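Local coordinates for protein putative glycoside hydrolase (Bacteroides thetaiotaomicron VPI-5482, PDB 3HBZ) that binds calcium and sodium ions and, as a putative glycoside hydrolase, may play a role in carbohydrate metabolism, at residues Asn101-Phe114 with Tyr145-Leu159. Numbering follows the deposited sequence. Where two conformers were deposited one is given.
Sequences NFEDTLGGQKYYIF and YPTFQFANGKTGKCL. With CA (calcium ion), chain B.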
ATOM      1  N   ASN A 101      -1.802  -0.211  15.315  1.00 23.16           N
ATOM      2  CA  ASN A 101      -3.006  -0.521  16.082  1.00 25.05           C
ATOM      3  C   ASN A 101      -4.307  -0.407  15.256  1.00 24.95           C
ATOM      4  O   ASN A 101      -5.398  -0.710  15.730  1.00 24.52           O
ATOM      5  CB  ASN A 101      -3.044   0.383  17.322  1.00 23.36           C
ATOM      6  CG  ASN A 101      -2.087  -0.103  18.425  1.00 26.69           C
ATOM      7  OD1 ASN A 101      -2.249  -1.181  18.957  1.00 29.47           O
ATOM      8  ND2 ASN A 101      -1.108   0.703  18.766  1.00 30.23           N
ATOM      9  N   PHE A 102      -4.166   0.052  14.017  1.00 24.92           N
ATOM     10  CA  PHE A 102      -5.245   0.106  13.048  1.00 25.39           C
ATOM     11  C   PHE A 102      -6.440   0.942  13.480  1.00 25.91           C
ATOM     12  O   PHE A 102      -7.582   0.630  13.110  1.00 24.58           O
ATOM     13  CB  PHE A 102      -5.612  -1.324  12.614  1.00 21.79           C
ATOM     14  CG  PHE A 102      -4.443  -2.053  12.010  1.00 26.30           C
ATOM     15  CD1 PHE A 102      -4.026  -1.737  10.739  1.00 28.50           C
ATOM     16  CD2 PHE A 102      -3.657  -2.916  12.756  1.00 26.05           C
ATOM     17  CE1 PHE A 102      -2.895  -2.340  10.195  1.00 24.51           C
ATOM     18  CE2 PHE A 102      -2.537  -3.513  12.202  1.00 25.33           C
ATOM     19  CZ  PHE A 102      -2.171  -3.208  10.919  1.00 21.72           C
ATOM     20  N   GLU A 103      -6.165   2.002  14.256  1.00 25.33           N
ATOM     21  CA  GLU A 103      -7.183   2.910  14.726  1.00 25.40           C
ATOM     22  C   GLU A 103      -7.485   4.046  13.728  1.00 28.69           C
ATOM     23  O   GLU A 103      -8.588   4.562  13.690  1.00 31.34           O
ATOM     24  CB  GLU A 103      -6.810   3.549  16.082  1.00 25.96           C
ATOM     25  CG  GLU A 103      -6.403   2.578  17.229  1.00 25.92           C
ATOM     26  CD  GLU A 103      -7.445   1.494  17.468  1.00 30.64           C
ATOM     27  OE1 GLU A 103      -8.649   1.762  17.237  1.00 22.94           O
ATOM     28  OE2 GLU A 103      -7.061   0.378  17.872  1.00 22.00           O
ATOM     29  N   ASP A 104      -6.485   4.470  12.963  1.00 29.16           N
ATOM     30  CA  ASP A 104      -6.549   5.744  12.249  1.00 24.96           C
ATOM     31  C   ASP A 104      -6.731   5.516  10.759  1.00 25.28           C
ATOM     32  O   ASP A 104      -5.994   4.714  10.155  1.00 23.09           O
ATOM     33  CB  ASP A 104      -5.243   6.505  12.431  1.00 25.84           C
ATOM     34  CG  ASP A 104      -5.038   7.001  13.878  1.00 23.28           C
ATOM     35  OD1 ASP A 104      -5.992   7.459  14.511  1.00 31.07           O
ATOM     36  OD2 ASP A 104      -3.913   6.880  14.350  1.00 34.99           O
ATOM     37  N   THR A 105      -7.678   6.224  10.173  1.00 22.41           N
ATOM     38  CA  THR A 105      -7.919   6.163   8.740  1.00 23.70           C
ATOM     39  C   THR A 105      -8.213   7.579   8.241  1.00 25.49           C
ATOM     40  O   THR A 105      -8.517   8.485   9.037  1.00 26.49           O
ATOM     41  CB  THR A 105      -9.119   5.306   8.415  1.00 29.27           C
ATOM     42  OG1 THR A 105     -10.251   5.883   9.040  1.00 32.08           O
ATOM     43  CG2 THR A 105      -8.922   3.834   8.878  1.00 29.57           C
ATOM     44  N   LEU A 106      -8.122   7.787   6.926  1.00 26.52           N
ATOM     45  CA  LEU A 106      -8.374   9.097   6.324  1.00 27.12           C
ATOM     46  C   LEU A 106      -9.869   9.373   6.216  1.00 29.57           C
ATOM     47  O   LEU A 106     -10.615   8.583   5.690  1.00 30.07           O
ATOM     48  CB  LEU A 106      -7.691   9.249   4.963  1.00 25.56           C
ATOM     49  CG  LEU A 106      -6.160   9.365   4.850  1.00 28.64           C
ATOM     50  CD1 LEU A 106      -5.774   9.373   3.353  1.00 29.10           C
ATOM     51  CD2 LEU A 106      -5.572  10.614   5.531  1.00 25.13           C
ATOM     52  N   GLY A 107     -10.307  10.501   6.754  1.00 32.43           N
ATOM     53  CA  GLY A 107     -11.718  10.885   6.698  1.00 33.30           C
ATOM     54  C   GLY A 107     -12.126  11.377   5.312  1.00 35.56           C
ATOM     55  O   GLY A 107     -11.283  11.769   4.502  1.00 36.71           O
ATOM     56  N   GLY A 108     -13.429  11.307   5.021  1.00 36.59           N
ATOM     57  CA  GLY A 108     -13.967  11.803   3.750  1.00 36.46           C
ATOM     58  C   GLY A 108     -13.662  11.005   2.486  1.00 35.80           C
ATOM     59  O   GLY A 108     -13.800  11.524   1.392  1.00 42.53           O
ATOM     60  N   GLN A 109     -13.242   9.762   2.611  1.00 30.59           N
ATOM     61  CA  GLN A 109     -12.931   8.934   1.437  1.00 32.13           C
ATOM     62  C   GLN A 109     -14.040   7.925   1.239  1.00 27.70           C
ATOM     63  O   GLN A 109     -14.743   7.592   2.163  1.00 29.66           O
ATOM     64  CB  GLN A 109     -11.618   8.207   1.666  1.00 32.98           C
ATOM     65  CG  GLN A 109     -10.456   9.117   1.935  1.00 40.29           C
ATOM     66  CD  GLN A 109      -9.919   9.790   0.687  1.00 45.22           C
ATOM     67  OE1 GLN A 109     -10.188   9.387  -0.437  1.00 53.62           O
ATOM     68  NE2 GLN A 109      -9.149  10.819   0.894  1.00 36.91           N
ATOM     69  N   LYS A 110     -14.157   7.399   0.043  1.00 26.91           N
ATOM     70  CA  LYS A 110     -15.192   6.421  -0.240  0.60 27.94           C
ATOM     71  C   LYS A 110     -14.792   5.017   0.197  1.00 25.63           C
ATOM     72  O   LYS A 110     -15.631   4.128   0.238  1.00 27.17           O
ATOM     73  CB  LYS A 110     -15.545   6.413  -1.733  0.60 28.38           C
ATOM     74  CG  LYS A 110     -14.538   5.706  -2.600  0.60 25.58           C
ATOM     75  CD  LYS A 110     -14.881   5.809  -4.068  0.60 25.22           C
ATOM     76  CE  LYS A 110     -13.779   5.215  -4.885  0.60 23.18           C
ATOM     77  NZ  LYS A 110     -14.007   5.437  -6.310  0.60 24.56           N
ATOM     78  N   TYR A 111     -13.518   4.814   0.503  1.00 24.90           N
ATOM     79  CA  TYR A 111     -13.086   3.565   1.115  1.00 25.72           C
ATOM     80  C   TYR A 111     -12.003   3.876   2.148  1.00 27.44           C
ATOM     81  O   TYR A 111     -11.490   4.981   2.217  1.00 24.48           O
ATOM     82  CB  TYR A 111     -12.592   2.558   0.068  1.00 20.63           C
ATOM     83  CG  TYR A 111     -11.474   3.077  -0.827  1.00 22.11           C
ATOM     84  CD1 TYR A 111     -10.191   3.309  -0.320  1.00 27.21           C
ATOM     85  CD2 TYR A 111     -11.693   3.309  -2.204  1.00 29.32           C
ATOM     86  CE1 TYR A 111      -9.171   3.773  -1.136  1.00 22.39           C
ATOM     87  CE2 TYR A 111     -10.673   3.809  -3.044  1.00 26.33           C
ATOM     88  CZ  TYR A 111      -9.418   4.022  -2.522  1.00 34.06           C
ATOM     89  OH  TYR A 111      -8.434   4.506  -3.344  1.00 25.22           O
ATOM     90  N   TYR A 112     -11.650   2.877   2.934  1.00 27.35           N
ATOM     91  CA  TYR A 112     -10.742   3.078   4.010  1.00 24.70           C
ATOM     92  C   TYR A 112      -9.320   3.084   3.541  1.00 26.37           C
ATOM     93  O   TYR A 112      -8.893   2.190   2.776  1.00 23.90           O
ATOM     94  CB  TYR A 112     -10.904   1.957   5.019  1.00 25.04           C
ATOM     95  CG  TYR A 112     -12.125   2.117   5.901  1.00 27.68           C
ATOM     96  CD1 TYR A 112     -12.105   2.997   6.953  1.00 20.57           C
ATOM     97  CD2 TYR A 112     -13.260   1.368   5.712  1.00 23.15           C
ATOM     98  CE1 TYR A 112     -13.165   3.119   7.807  1.00 28.77           C
ATOM     99  CE2 TYR A 112     -14.369   1.496   6.582  1.00 24.42           C
ATOM    100  CZ  TYR A 112     -14.303   2.379   7.614  1.00 28.02           C
ATOM    101  OH  TYR A 112     -15.340   2.561   8.500  1.00 28.68           O
ATOM    102  N   ILE A 113      -8.586   4.074   4.056  1.00 23.74           N
ATOM    103  CA  ILE A 113      -7.114   4.180   3.938  1.00 22.65           C
ATOM    104  C   ILE A 113      -6.603   4.342   5.382  1.00 23.27           C
ATOM    105  O   ILE A 113      -6.938   5.320   6.077  1.00 21.87           O
ATOM    106  CB  ILE A 113      -6.705   5.392   3.070  1.00 25.13           C
ATOM    107  CG1 ILE A 113      -7.260   5.312   1.616  1.00 26.42           C
ATOM    108  CG2 ILE A 113      -5.152   5.631   3.039  1.00 22.55           C
ATOM    109  CD1 ILE A 113      -7.281   6.712   0.864  1.00 23.64           C
ATOM    110  N   PHE A 114      -5.886   3.319   5.833  1.00 24.50           N
ATOM    111  CA  PHE A 114      -5.228   3.276   7.139  1.00 23.67           C
ATOM    112  C   PHE A 114      -3.960   4.078   7.129  1.00 23.84           C
ATOM    113  O   PHE A 114      -3.117   3.936   6.213  1.00 22.51           O
ATOM    114  CB  PHE A 114      -4.901   1.811   7.478  1.00 23.96           C
ATOM    115  CG  PHE A 114      -6.089   1.003   7.835  1.00 25.95           C
ATOM    116  CD1 PHE A 114      -6.539   0.970   9.155  1.00 24.10           C
ATOM    117  CD2 PHE A 114      -6.782   0.279   6.869  1.00 26.70           C
ATOM    118  CE1 PHE A 114      -7.661   0.208   9.488  1.00 26.10           C
ATOM    119  CE2 PHE A 114      -7.886  -0.489   7.225  1.00 23.26           C
ATOM    120  CZ  PHE A 114      -8.327  -0.505   8.529  1.00 23.86           C
ATOM    121  N   TYR A 145     -15.801  -3.017   0.359  1.00 22.43           N
ATOM    122  CA  TYR A 145     -14.499  -3.265  -0.221  1.00 23.12           C
ATOM    123  C   TYR A 145     -13.781  -4.461   0.469  1.00 26.29           C
ATOM    124  O   TYR A 145     -14.181  -4.917   1.553  1.00 25.01           O
ATOM    125  CB  TYR A 145     -13.624  -2.035  -0.106  1.00 23.48           C
ATOM    126  CG  TYR A 145     -13.980  -0.931  -1.069  1.00 26.59           C
ATOM    127  CD1 TYR A 145     -15.094  -0.133  -0.861  1.00 23.10           C
ATOM    128  CD2 TYR A 145     -13.172  -0.673  -2.202  1.00 25.75           C
ATOM    129  CE1 TYR A 145     -15.413   0.887  -1.760  1.00 23.92           C
ATOM    130  CE2 TYR A 145     -13.497   0.331  -3.110  1.00 24.72           C
ATOM    131  CZ  TYR A 145     -14.621   1.097  -2.897  1.00 28.15           C
ATOM    132  OH  TYR A 145     -14.907   2.112  -3.776  1.00 24.56           O
ATOM    133  N   PRO A 146     -12.735  -4.989  -0.180  1.00 21.92           N
ATOM    134  CA  PRO A 146     -11.978  -6.096   0.411  1.00 23.30           C
ATOM    135  C   PRO A 146     -11.197  -5.705   1.668  1.00 24.57           C
ATOM    136  O   PRO A 146     -10.910  -6.572   2.519  1.00 23.84           O
ATOM    137  CB  PRO A 146     -11.014  -6.509  -0.718  1.00 22.08           C
ATOM    138  CG  PRO A 146     -11.726  -6.062  -1.986  1.00 21.98           C
ATOM    139  CD  PRO A 146     -12.310  -4.705  -1.574  1.00 21.76           C
ATOM    140  N   THR A 147     -10.906  -4.417   1.799  1.00 22.70           N
ATOM    141  CA  THR A 147     -10.065  -3.918   2.864  1.00 23.72           C
ATOM    142  C   THR A 147     -10.854  -2.811   3.589  1.00 25.92           C
ATOM    143  O   THR A 147     -11.171  -1.789   2.984  1.00 27.34           O
ATOM    144  CB  THR A 147      -8.796  -3.382   2.313  1.00 22.38           C
ATOM    145  OG1 THR A 147      -8.086  -4.406   1.619  1.00 24.31           O
ATOM    146  CG2 THR A 147      -7.873  -2.814   3.463  1.00 18.94           C
ATOM    147  N   PHE A 148     -11.202  -3.044   4.860  1.00 24.68           N
ATOM    148  CA  PHE A 148     -11.933  -2.045   5.659  1.00 24.09           C
ATOM    149  C   PHE A 148     -11.577  -2.125   7.122  1.00 25.43           C
ATOM    150  O   PHE A 148     -10.776  -2.958   7.542  1.00 24.91           O
ATOM    151  CB  PHE A 148     -13.454  -2.157   5.458  1.00 23.11           C
ATOM    152  CG  PHE A 148     -14.049  -3.522   5.849  1.00 24.01           C
ATOM    153  CD1 PHE A 148     -13.978  -4.604   4.970  1.00 28.49           C
ATOM    154  CD2 PHE A 148     -14.677  -3.707   7.075  1.00 30.14           C
ATOM    155  CE1 PHE A 148     -14.511  -5.833   5.293  1.00 23.99           C
ATOM    156  CE2 PHE A 148     -15.209  -4.939   7.417  1.00 28.83           C
ATOM    157  CZ  PHE A 148     -15.139  -6.006   6.529  1.00 24.45           C
ATOM    158  N   GLN A 149     -12.136  -1.195   7.904  1.00 23.51           N
ATOM    159  CA  GLN A 149     -11.892  -1.156   9.340  1.00 23.68           C
ATOM    160  C   GLN A 149     -13.066  -1.720  10.105  1.00 24.18           C
ATOM    161  O   GLN A 149     -14.208  -1.398   9.787  1.00 26.36           O
ATOM    162  CB  GLN A 149     -11.678   0.286   9.782  1.00 23.51           C
ATOM    163  CG  GLN A 149     -11.147   0.437  11.215  1.00 26.11           C
ATOM    164  CD  GLN A 149     -11.010   1.881  11.628  1.00 30.67           C
ATOM    165  OE1 GLN A 149     -11.871   2.687  11.303  1.00 26.90           O
ATOM    166  NE2 GLN A 149      -9.926   2.219  12.353  1.00 25.91           N
ATOM    167  N   PHE A 150     -12.802  -2.524  11.123  1.00 25.39           N
ATOM    168  CA  PHE A 150     -13.879  -3.203  11.866  1.00 26.34           C
ATOM    169  C   PHE A 150     -13.832  -2.739  13.309  1.00 26.65           C
ATOM    170  O   PHE A 150     -12.727  -2.626  13.873  1.00 24.57           O
ATOM    171  CB  PHE A 150     -13.640  -4.715  11.786  1.00 25.87           C
ATOM    172  CG  PHE A 150     -14.600  -5.538  12.578  1.00 23.07           C
ATOM    173  CD1 PHE A 150     -15.974  -5.424  12.376  1.00 27.65           C
ATOM    174  CD2 PHE A 150     -14.135  -6.457  13.504  1.00 23.77           C
ATOM    175  CE1 PHE A 150     -16.884  -6.219  13.097  1.00 34.93           C
ATOM    176  CE2 PHE A 150     -15.032  -7.273  14.239  1.00 34.56           C
ATOM    177  CZ  PHE A 150     -16.419  -7.151  14.028  1.00 29.72           C
ATOM    178  N   ALA A 151     -14.996  -2.490  13.913  1.00 26.18           N
ATOM    179  CA  ALA A 151     -15.038  -1.854  15.235  1.00 27.30           C
ATOM    180  C   ALA A 151     -14.501  -2.721  16.364  1.00 29.25           C
ATOM    181  O   ALA A 151     -13.941  -2.179  17.327  1.00 25.59           O
ATOM    182  CB  ALA A 151     -16.498  -1.275  15.605  1.00 25.26           C
ATOM    183  N   ASN A 152     -14.612  -4.051  16.239  1.00 28.91           N
ATOM    184  CA  ASN A 152     -14.274  -4.938  17.345  1.00 30.45           C
ATOM    185  C   ASN A 152     -12.897  -5.554  17.232  1.00 28.93           C
ATOM    186  O   ASN A 152     -12.769  -6.722  16.910  1.00 30.72           O
ATOM    187  CB  ASN A 152     -15.302  -6.058  17.513  1.00 33.22           C
ATOM    188  CG  ASN A 152     -16.690  -5.549  17.858  1.00 43.94           C
ATOM    189  OD1 ASN A 152     -16.850  -4.589  18.613  1.00 52.15           O
ATOM    190  ND2 ASN A 152     -17.711  -6.204  17.309  1.00 57.88           N
ATOM    191  N   GLY A 153     -11.875  -4.764  17.531  1.00 27.71           N
ATOM    192  CA  GLY A 153     -10.501  -5.212  17.449  1.00 27.46           C
ATOM    193  C   GLY A 153     -10.094  -5.841  18.763  1.00 26.32           C
ATOM    194  O   GLY A 153     -10.885  -5.935  19.673  1.00 25.94           O
ATOM    195  N   LYS A 154      -8.824  -6.187  18.890  1.00 25.13           N
ATOM    196  CA  LYS A 154      -8.325  -6.730  20.116  1.00 24.43           C
ATOM    197  C   LYS A 154      -8.290  -5.611  21.147  1.00 27.11           C
ATOM    198  O   LYS A 154      -8.737  -5.798  22.256  1.00 26.79           O
ATOM    199  CB  LYS A 154      -6.935  -7.343  19.899  1.00 24.75           C
ATOM    200  CG  LYS A 154      -6.323  -7.957  21.162  1.00 26.96           C
ATOM    201  CD  LYS A 154      -5.186  -8.903  20.806  1.00 23.92           C
ATOM    202  CE  LYS A 154      -4.583  -9.529  22.074  1.00 29.66           C
ATOM    203  NZ  LYS A 154      -3.999  -8.492  22.961  1.00 30.36           N
ATOM    204  N   THR A 155      -7.750  -4.450  20.778  1.00 26.24           N
ATOM    205  CA  THR A 155      -7.957  -3.216  21.557  1.00 26.18           C
ATOM    206  C   THR A 155      -8.361  -2.195  20.520  1.00 25.07           C
ATOM    207  O   THR A 155      -7.792  -2.162  19.445  1.00 24.68           O
ATOM    208  CB  THR A 155      -6.678  -2.750  22.308  1.00 26.47           C
ATOM    209  OG1 THR A 155      -5.537  -2.907  21.452  1.00 27.95           O
ATOM    210  CG2 THR A 155      -6.457  -3.574  23.637  1.00 21.83           C
ATOM    211  N   GLY A 156      -9.349  -1.370  20.815  1.00 26.15           N
ATOM    212  CA  GLY A 156      -9.907  -0.454  19.810  1.00 25.58           C
ATOM    213  C   GLY A 156     -10.398  -1.190  18.567  1.00 25.45           C
ATOM    214  O   GLY A 156     -10.987  -2.249  18.676  1.00 23.45           O
ATOM    215  N   LYS A 157     -10.199  -0.596  17.394  1.00 23.76           N
ATOM    216  CA  LYS A 157     -10.671  -1.161  16.129  1.00 22.57           C
ATOM    217  C   LYS A 157      -9.559  -1.973  15.542  1.00 23.63           C
ATOM    218  O   LYS A 157      -8.457  -2.003  16.128  1.00 23.15           O
ATOM    219  CB  LYS A 157     -11.089  -0.056  15.190  1.00 22.96           C
ATOM    220  CG  LYS A 157     -12.147   0.884  15.879  1.00 26.47           C
ATOM    221  CD  LYS A 157     -12.470   2.090  15.024  1.00 30.47           C
ATOM    222  CE  LYS A 157     -13.624   2.924  15.641  1.00 37.51           C
ATOM    223  NZ  LYS A 157     -13.741   4.209  14.917  1.00 40.71           N
ATOM    224  N   CYS A 158      -9.855  -2.646  14.429  1.00 24.22           N
ATOM    225  CA  CYS A 158      -8.834  -3.429  13.725  1.00 25.76           C
ATOM    226  C   CYS A 158      -9.033  -3.439  12.216  1.00 25.40           C
ATOM    227  O   CYS A 158      -9.995  -2.878  11.693  1.00 26.79           O
ATOM    228  CB  CYS A 158      -8.809  -4.856  14.240  1.00 25.45           C
ATOM    229  SG  CYS A 158     -10.280  -5.853  13.782  1.00 26.48           S
ATOM    230  N   LEU A 159      -8.058  -4.058  11.551  1.00 26.48           N
ATOM    231  CA  LEU A 159      -8.030  -4.261  10.139  1.00 25.37           C
ATOM    232  C   LEU A 159      -8.874  -5.489   9.836  1.00 26.17           C
ATOM    233  O   LEU A 159      -8.757  -6.515  10.516  1.00 23.60           O
ATOM    234  CB  LEU A 159      -6.576  -4.527   9.688  1.00 25.96           C
ATOM    235  CG  LEU A 159      -6.342  -4.893   8.223  1.00 23.85           C
ATOM    236  CD1 LEU A 159      -6.818  -3.741   7.330  1.00 22.48           C
ATOM    237  CD2 LEU A 159      -4.809  -5.268   8.035  1.00 19.83           C
TER
HETATM  238 CA    CA B   1      -6.593  -1.866  17.445  1.00 35.78          CA
HETATM  239  O   HOH W   1      -4.915  -1.872  19.120  1.00 22.13           O
HETATM  240  O   HOH W   2     -11.257   5.356  11.623  1.00 35.06           O
HETATM  241  O   HOH W   3     -13.004   0.312   2.537  1.00 21.97           O
HETATM  242  O   HOH W   4     -14.554   2.398  11.409  0.60 23.13           O
HETATM  243  O   HOH W   5     -16.522  -0.250   9.163  1.00 38.33           O
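A calcium site at one end and a run of aromatic packing at the other join the loop 101-114, through E103 and Y112 among others, to the antiparallel hairpin of strand 147-150 and the start of strand 158-165. E103 suits its place because its carboxylate oxygens divide the work: OE2 binds the calcium ion at 2.3 Å, while OE1, through its syn lone pair, accepts a nearly straight 2.8 Å hydrogen bond from K157 N. The bend at chi2 (-53°) brings the carboxylate back to the hairpin although CB points away; a CB on G156 would clash with OE2. Midway, Q149, long and both donor and acceptor, extends with CG anti to the backbone N (chi1 -169°), and NE2 grips two successive carbonyls, F102 O (2.9 Å) and, weakly, E103 O. The flat Y112 ring offers a face to Q149 CB, 3.9 Å from its centroid, its CD2 meets F148 CB at 3.5 Å, and a water links its OH to Q149 OE1. Replacing Y112 by alanine is likely to open a gap beside F148 CB, take one ring from Q149 CB and rob that water of its hydroxyl partner. At the far end Y111 CB sits over the centre of the Y145 ring; nearer the metal, L159 CD1 packs against F114 CE2 at 3.4 Å. Both D332 carboxylate oxygens, the carbonyls of N101, T155 and K157, E103 OE2 and a water make seven oxygen ligands, common in protein calcium sites and consistent with a structural clamp.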